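Local coordinates for Ice-binding protein (Flavobacteriaceae bacterium, PDB 5UYT) that probably binds ice crystals and limits their growth as a bacterial antifreeze protein built from tandem β-solenoid domains, at residues Y224-G229 with G243-N248; G231-A236 with G250-F255. One frame throughout, in Å; residues are numbered along the deposited sequence. Where two conformers were deposited one is given.

Contact 1 of 2, residues Y224-G229 with G243-N248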
# COMPACT_ATOMS: atom_id res chain seq x y z
N TYR A 224 -8.19 -25.60 8.47
CA TYR A 224 -7.04 -25.68 9.37
C TYR A 224 -6.52 -24.30 9.69
O TYR A 224 -6.62 -23.39 8.87
CB TYR A 224 -5.92 -26.50 8.73
CG TYR A 224 -6.09 -27.99 8.83
CD1 TYR A 224 -5.37 -28.73 9.78
CD2 TYR A 224 -6.92 -28.68 7.95
CE1 TYR A 224 -5.52 -30.10 9.86
CE2 TYR A 224 -7.08 -30.06 8.02
CZ TYR A 224 -6.35 -30.76 8.97
OH TYR A 224 -6.46 -32.11 9.04
N THR A 225 -5.91 -24.16 10.86
CA THR A 225 -5.32 -22.93 11.28
C THR A 225 -3.81 -23.06 11.38
O THR A 225 -3.10 -22.09 11.13
CB THR A 225 -5.96 -22.49 12.60
OG1 THR A 225 -7.38 -22.40 12.40
CG2 THR A 225 -5.41 -21.14 13.08
N ILE A 226 -3.31 -24.22 11.84
CA ILE A 226 -1.87 -24.47 11.92
C ILE A 226 -1.67 -25.85 11.30
O ILE A 226 -2.25 -26.85 11.80
CB ILE A 226 -1.36 -24.51 13.38
CG1 ILE A 226 -1.77 -23.24 14.14
CG2 ILE A 226 0.15 -24.74 13.44
CD1 ILE A 226 -1.03 -21.99 13.73
N PHE A 227 -0.91 -25.92 10.22
CA PHE A 227 -0.79 -27.18 9.48
C PHE A 227 0.54 -27.31 8.78
O PHE A 227 0.99 -26.36 8.13
CB PHE A 227 -1.95 -27.32 8.47
CG PHE A 227 -1.84 -28.55 7.60
CD1 PHE A 227 -2.22 -29.79 8.09
CD2 PHE A 227 -1.33 -28.48 6.30
CE1 PHE A 227 -2.11 -30.94 7.29
CE2 PHE A 227 -1.21 -29.63 5.50
CZ PHE A 227 -1.61 -30.87 6.01
N SER A 228 1.15 -28.50 8.90
CA SER A 228 2.32 -28.85 8.07
C SER A 228 2.01 -30.03 7.16
O SER A 228 1.46 -31.04 7.61
CB SER A 228 3.57 -29.21 8.91
OG SER A 228 4.65 -29.51 7.99
N GLY A 229 2.38 -29.91 5.89
CA GLY A 229 2.38 -31.09 5.01
C GLY A 229 3.41 -32.14 5.40
O GLY A 229 3.29 -33.33 5.02
N GLY A 243 -10.16 -23.62 14.80
CA GLY A 243 -9.89 -24.37 13.56
C GLY A 243 -9.05 -25.59 13.88
O GLY A 243 -8.78 -25.87 15.06
N ASP A 244 -8.66 -26.34 12.85
CA ASP A 244 -7.97 -27.63 13.08
C ASP A 244 -6.46 -27.44 13.09
O ASP A 244 -5.95 -26.46 12.53
CB ASP A 244 -8.31 -28.65 11.98
CG ASP A 244 -9.68 -29.32 12.16
OD1 ASP A 244 -10.57 -28.79 12.86
OD2 ASP A 244 -9.92 -30.38 11.54
N VAL A 245 -5.75 -28.38 13.72
CA VAL A 245 -4.29 -28.33 13.71
C VAL A 245 -3.80 -29.73 13.36
O VAL A 245 -4.46 -30.72 13.70
CB VAL A 245 -3.67 -27.84 15.05
CG1 VAL A 245 -4.14 -26.41 15.37
CG2 VAL A 245 -3.99 -28.79 16.22
N GLY A 246 -2.66 -29.83 12.67
CA GLY A 246 -2.09 -31.17 12.48
C GLY A 246 -0.93 -31.18 11.51
O GLY A 246 -0.61 -30.14 10.91
N THR A 247 -0.26 -32.33 11.42
CA THR A 247 0.72 -32.56 10.37
C THR A 247 0.39 -33.82 9.56
O THR A 247 -0.16 -34.80 10.10
CB THR A 247 2.17 -32.62 10.91
OG1 THR A 247 3.03 -32.83 9.80
CG2 THR A 247 2.36 -33.76 11.93
N ASN A 248 0.71 -33.78 8.27
CA ASN A 248 0.60 -34.99 7.45
C ASN A 248 1.79 -35.96 7.53
O ASN A 248 1.71 -37.08 7.02
CB ASN A 248 0.28 -34.69 5.98
CG ASN A 248 -0.39 -35.88 5.29
OD1 ASN A 248 -1.27 -36.52 5.87
ND2 ASN A 248 0.09 -36.24 4.09
O HOH W 1 2.41 -34.79 2.95
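T225 and D244 open a parallel ladder between two rungs of the β-solenoid, T225 N donating to D244 O at 2.8 Å in a nearly straight bond. T225 is the extra residue of a β bulge, which shifts the register by one between the Y224–D244 and I226–V245 pairs. Beyond it G246 works both ways: its N donates to I226 O (3.1 Å), its O accepts from S228 N, and N248 N then reaches S228 O (2.9 Å). At the G229–N248 end of the ladder a water donates to G229 O and accepts from N248 ND2.

D244 CB lies over one face of the Y224 ring, 3.8 Å from the centroid and offset toward the rim, while the carboxylate stands 79° from the ring plane. The polar ends are bonded outside the pair: D244 OD2 to H265 NE2 and OD1 to T263 N, Y224 OH to S271 OG, T225 OG1 to T242 O, S228 OG to G407 O, T247 OG1 to G231 O and N248 OD1 to T272 OG1.

Y224 and F227 face helix 270-288, both touching A275, whereas I226 and V245 lie side by side and meet L233 of strand 233-236. Backbone bonds from T225, F227 and G229 join strand 397-404.

Contact 2 of 2, residues G231-A236 with G250-F255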
# COMPACT_ATOMS: atom_id res chain seq x y z
N GLY A 231 6.39 -32.69 8.73
CA GLY A 231 7.25 -32.28 9.85
C GLY A 231 6.44 -32.19 11.14
O GLY A 231 5.24 -31.93 11.10
N ALA A 232 7.13 -32.36 12.26
CA ALA A 232 6.46 -32.37 13.56
C ALA A 232 5.76 -31.04 13.82
O ALA A 232 6.28 -30.00 13.46
CB ALA A 232 7.47 -32.63 14.67
N LEU A 233 4.59 -31.09 14.46
CA LEU A 233 3.93 -29.85 14.88
C LEU A 233 3.90 -29.89 16.40
O LEU A 233 3.32 -30.82 16.97
CB LEU A 233 2.51 -29.76 14.27
CG LEU A 233 1.54 -28.73 14.82
CD1 LEU A 233 2.11 -27.31 14.76
CD2 LEU A 233 0.20 -28.84 14.10
N THR A 234 4.56 -28.92 17.06
CA THR A 234 4.70 -28.99 18.52
C THR A 234 4.29 -27.66 19.11
O THR A 234 4.86 -26.63 18.75
CB THR A 234 6.15 -29.24 18.92
OG1 THR A 234 6.58 -30.47 18.32
CG2 THR A 234 6.22 -29.46 20.46
N ASN A 235 3.32 -27.69 20.01
CA ASN A 235 3.00 -26.50 20.79
C ASN A 235 3.57 -26.60 22.20
O ASN A 235 3.63 -27.70 22.78
CB ASN A 235 1.48 -26.30 20.91
CG ASN A 235 1.12 -25.06 21.76
OD1 ASN A 235 1.34 -23.89 21.34
ND2 ASN A 235 0.63 -25.31 22.99
N ALA A 236 3.98 -25.47 22.74
CA ALA A 236 4.31 -25.35 24.18
C ALA A 236 3.58 -24.17 24.76
O ALA A 236 3.19 -23.24 24.02
CB ALA A 236 5.81 -25.15 24.38
N GLY A 250 4.60 -37.09 10.64
CA GLY A 250 5.12 -36.86 11.99
C GLY A 250 3.97 -36.82 13.00
O GLY A 250 2.92 -37.42 12.78
N LEU A 251 4.21 -36.18 14.14
CA LEU A 251 3.24 -36.12 15.23
C LEU A 251 2.87 -34.70 15.59
O LEU A 251 3.70 -33.79 15.49
CB LEU A 251 3.83 -36.79 16.48
CG LEU A 251 4.15 -38.28 16.25
CD1 LEU A 251 4.91 -38.85 17.44
CD2 LEU A 251 2.86 -39.05 16.00
N THR A 252 1.63 -34.50 16.03
CA THR A 252 1.22 -33.22 16.59
C THR A 252 1.12 -33.38 18.10
O THR A 252 0.43 -34.28 18.58
CB THR A 252 -0.15 -32.79 15.99
OG1 THR A 252 0.02 -32.59 14.57
CG2 THR A 252 -0.63 -31.50 16.64
N THR A 253 1.86 -32.57 18.86
CA THR A 253 1.77 -32.65 20.36
C THR A 253 1.69 -31.26 20.93
O THR A 253 1.97 -30.27 20.25
CB THR A 253 3.00 -33.37 21.00
OG1 THR A 253 4.18 -32.56 20.77
CG2 THR A 253 3.22 -34.75 20.40
N GLY A 254 1.33 -31.16 22.20
CA GLY A 254 1.36 -29.90 22.91
C GLY A 254 0.10 -29.05 22.85
O GLY A 254 -0.03 -28.10 23.63
N PHE A 255 -0.82 -29.37 21.92
CA PHE A 255 -2.10 -28.65 21.89
C PHE A 255 -3.09 -29.33 22.83
O PHE A 255 -3.23 -30.55 22.83
CB PHE A 255 -2.69 -28.64 20.48
CG PHE A 255 -1.88 -27.82 19.51
CD1 PHE A 255 -2.18 -26.47 19.35
CD2 PHE A 255 -0.80 -28.36 18.84
CE1 PHE A 255 -1.41 -25.65 18.51
CE2 PHE A 255 -0.03 -27.56 17.98
CZ PHE A 255 -0.33 -26.19 17.82
O HOH W 2 5.21 -33.08 17.80
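Two successive coils of the right-handed β-helix meet here at the edge of a parallel sheet, where strand 252-253 is outermost and L233 and N235 of the neighbouring coil contact it. The ladder consists of L233 N to L251 O, T253 N to L233 O (3.0 Å) and N235 N to T253 O (2.9 Å). The touching parts of the two segments run 11° apart.

N235 adds a side-chain bond where the ladder ends. Its chi1 of 179° puts CG anti to the backbone N. N235 ND2 donates to G254 O at 2.9 Å; the acceptor lies in the plane of the amide, but the donor sits well above the carbonyl plane of G254. OD1 is engaged by T239 OG1 and T411 OG1, so both ends of the amide are bonded. The same residue lays CB over the centre of the F255 ring, 3.5 Å from the centroid, a CH-pi contact.

On the inward side L233 crosses F255 at about a right angle, L233 CG lying 3.7 Å from F255 CE2, and runs beside T252, where L233 CD2 meets T252 CG2 at 3.8 Å. The outward side carries T234 and T253, with T234 CG2 3.7 Å from T253 OG1. One water joins this pair, hydrogen-bonded to both threonine hydroxyls and donating to L251 O.

The chemistry is thus divided between two faces: leucine, phenylalanine and a threonine methyl group pack inside with the buried, hydrogen-bonded N235 amide, while the threonine hydroxyls together with L251 O hold a water outside. Threonine-bearing flat faces are a recurring feature of ice-binding surfaces, and this face could take part in one, although the contact alone does not establish it. The amide bridge of N235 fixes its rotation and ties G254 to the neighbouring coil.

In the fold
Contacts 1 and 2 join the same two coils on different faces of the solenoid: strand 224-228 leads into 233-236 and strand 244-247 into 252-253, so their segments alternate along the chain. Their centres are about 10 Å apart. Contact 1 is buried, with aromatic rings toward helix 270-288 and polar ends largely engaged by neighbouring residues; contact 2 is partly exposed, with a largely apolar inner side that also holds the N235 amide and a hydrated threonine side. At the corner between them L233 CD2 packs on G246 N and T252 OG1 on G246 CA. Parallel backbone ladders serve both, but only contact 2 adds a direct side-chain amide bond across its segments.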